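Local coordinates for extracellular solute-binding protein, family 1 (Bifidobacterium longum subsp. infantis, PDB 6FTH) that probably binds human milk oligosaccharides outside the cell and delivers them to an ABC transporter for uptake by this gut bacterium, at residues Y361-K364 against Y365-Q369. Sequence-based numbering, arbitrary orientation.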
loop_
_atom_site.group_PDB
_atom_site.type_symbol
_atom_site.label_atom_id
_atom_site.label_comp_id
_atom_site.label_asym_id
_atom_site.label_seq_id
_atom_site.Cartn_x
_atom_site.Cartn_y
_atom_site.Cartn_z
ATOM N N TYR A 361 -21.286 -0.290 6.515
ATOM C CA TYR A 361 -20.574 -1.527 6.814
ATOM C C TYR A 361 -21.449 -2.769 6.695
ATOM O O TYR A 361 -20.978 -3.888 6.952
ATOM C CB TYR A 361 -19.884 -1.406 8.187
ATOM C CG TYR A 361 -18.632 -0.538 8.072
ATOM C CD1 TYR A 361 -18.719 0.845 7.955
ATOM C CD2 TYR A 361 -17.373 -1.111 7.997
ATOM C CE1 TYR A 361 -17.591 1.633 7.783
ATOM C CE2 TYR A 361 -16.231 -0.323 7.834
ATOM C CZ TYR A 361 -16.349 1.036 7.731
ATOM O OH TYR A 361 -15.236 1.832 7.550
ATOM N N SER A 362 -22.703 -2.610 6.270
ATOM C CA SER A 362 -23.489 -3.780 5.930
ATOM C C SER A 362 -23.024 -4.322 4.588
ATOM O O SER A 362 -22.452 -3.604 3.769
ATOM C CB SER A 362 -24.980 -3.416 5.827
ATOM O OG SER A 362 -25.259 -2.664 4.664
ATOM N N GLU A 363 -23.331 -5.597 4.334
ATOM C CA GLU A 363 -22.940 -6.197 3.064
ATOM C C GLU A 363 -23.568 -5.458 1.889
ATOM O O GLU A 363 -22.888 -5.174 0.892
ATOM C CB GLU A 363 -23.306 -7.682 3.069
ATOM C CG GLU A 363 -22.894 -8.449 1.825
ATOM C CD GLU A 363 -23.216 -9.928 1.917
ATOM O OE1 GLU A 363 -23.086 -10.450 3.049
ATOM O OE2 GLU A 363 -23.585 -10.549 0.885
ATOM N N LYS A 364 -24.855 -5.098 2.024
ATOM C CA LYS A 364 -25.584 -4.346 1.002
ATOM C C LYS A 364 -24.808 -3.123 0.516
ATOM O O LYS A 364 -24.639 -2.923 -0.696
ATOM C CB LYS A 364 -26.932 -3.919 1.593
ATOM C CG LYS A 364 -27.832 -3.111 0.682
ATOM C CD LYS A 364 -29.150 -2.677 1.378
ATOM C CE LYS A 364 -30.063 -3.841 1.725
ATOM N NZ LYS A 364 -31.373 -3.363 2.281
ATOM N N TYR A 365 -24.310 -2.304 1.443
ATOM C CA TYR A 365 -23.664 -1.050 1.032
ATOM C C TYR A 365 -22.154 -1.179 0.871
ATOM O O TYR A 365 -21.561 -0.445 0.084
ATOM C CB TYR A 365 -24.076 0.120 1.928
ATOM C CG TYR A 365 -25.534 0.445 1.698
ATOM C CD1 TYR A 365 -25.929 0.990 0.508
ATOM C CD2 TYR A 365 -26.494 0.122 2.630
ATOM C CE1 TYR A 365 -27.274 1.240 0.226
ATOM C CE2 TYR A 365 -27.847 0.367 2.384
ATOM C CZ TYR A 365 -28.218 0.926 1.173
ATOM O OH TYR A 365 -29.550 1.158 0.899
ATOM N N SER A 366 -21.520 -2.118 1.557
ATOM C CA SER A 366 -20.092 -2.319 1.333
ATOM C C SER A 366 -19.835 -2.833 -0.075
ATOM O O SER A 366 -18.948 -2.334 -0.776
ATOM C CB SER A 366 -19.521 -3.280 2.384
ATOM O OG SER A 366 -19.437 -2.693 3.672
ATOM N N VAL A 367 -20.637 -3.796 -0.535
ATOM C CA VAL A 367 -20.451 -4.312 -1.884
ATOM C C VAL A 367 -20.756 -3.239 -2.919
ATOM O O VAL A 367 -20.011 -3.086 -3.894
ATOM C CB VAL A 367 -21.268 -5.601 -2.109
ATOM C CG1 VAL A 367 -21.201 -6.005 -3.564
ATOM C CG2 VAL A 367 -20.742 -6.720 -1.212
ATOM N N GLN A 368 -21.830 -2.465 -2.710
ATOM C CA GLN A 368 -22.194 -1.445 -3.695
ATOM C C GLN A 368 -21.204 -0.276 -3.704
ATOM O O GLN A 368 -20.909 0.277 -4.766
ATOM C CB GLN A 368 -23.631 -0.973 -3.484
ATOM C CG GLN A 368 -24.660 -2.030 -3.857
ATOM C CD GLN A 368 -26.067 -1.476 -3.790
ATOM O OE1 GLN A 368 -26.628 -1.074 -4.818
ATOM N NE2 GLN A 368 -26.629 -1.413 -2.585
ATOM N N GLN A 369 -20.648 0.105 -2.555
ATOM C CA GLN A 369 -19.588 1.112 -2.617
ATOM C C GLN A 369 -18.403 0.604 -3.415
ATOM O O GLN A 369 -17.779 1.342 -4.180
ATOM C CB GLN A 369 -19.088 1.478 -1.230
ATOM C CG GLN A 369 -20.000 2.221 -0.334
ATOM C CD GLN A 369 -19.353 2.364 1.011
ATOM O OE1 GLN A 369 -18.413 3.152 1.171
ATOM N NE2 GLN A 369 -19.756 1.531 1.964
#
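Ser362 N-caps helix 363-371, and its OG accepts a long, weak hydrogen bond from Tyr365 N (3.4 Å). A chi1 of 73° folds the hydroxyl back over the backbone to meet that amide; OG also hydrogen-bonds to Leu359 O. The first helical turn is evidenced by two backbone hydrogen bonds, Ser366 N to Ser362 O at 2.8 Å and Val367 N to Glu363 O at 3.0 Å. Beside the cap, Lys364 and Tyr365 lie flank to flank, their side chains running out in one direction. The lysine lays its aliphatic part over one ring face: Lys364 CG is 4.0 Å from the Tyr365 centroid and 15° off the normal, a CH-pi contact, while Lys364 CD closes to 3.5 Å from Tyr365 CE2. With Tyr365 cut back to alanine, the Lys364 methylenes would probably lose their aromatic platform and Asp55 of helix 47-56 the hydroxyl that hydrogen-bonds to it. Glu363 extends beside Val367 to a salt bridge with Arg384, and Gln368 OE1 accepts from Phe374 N. The amide nitrogen of Gln368 turns to the first turn instead: NE2 hydrogen-bonds to Lys364 O at 3.1 Å, standing 54° out of the carbonyl plane and therefore not on a lone pair.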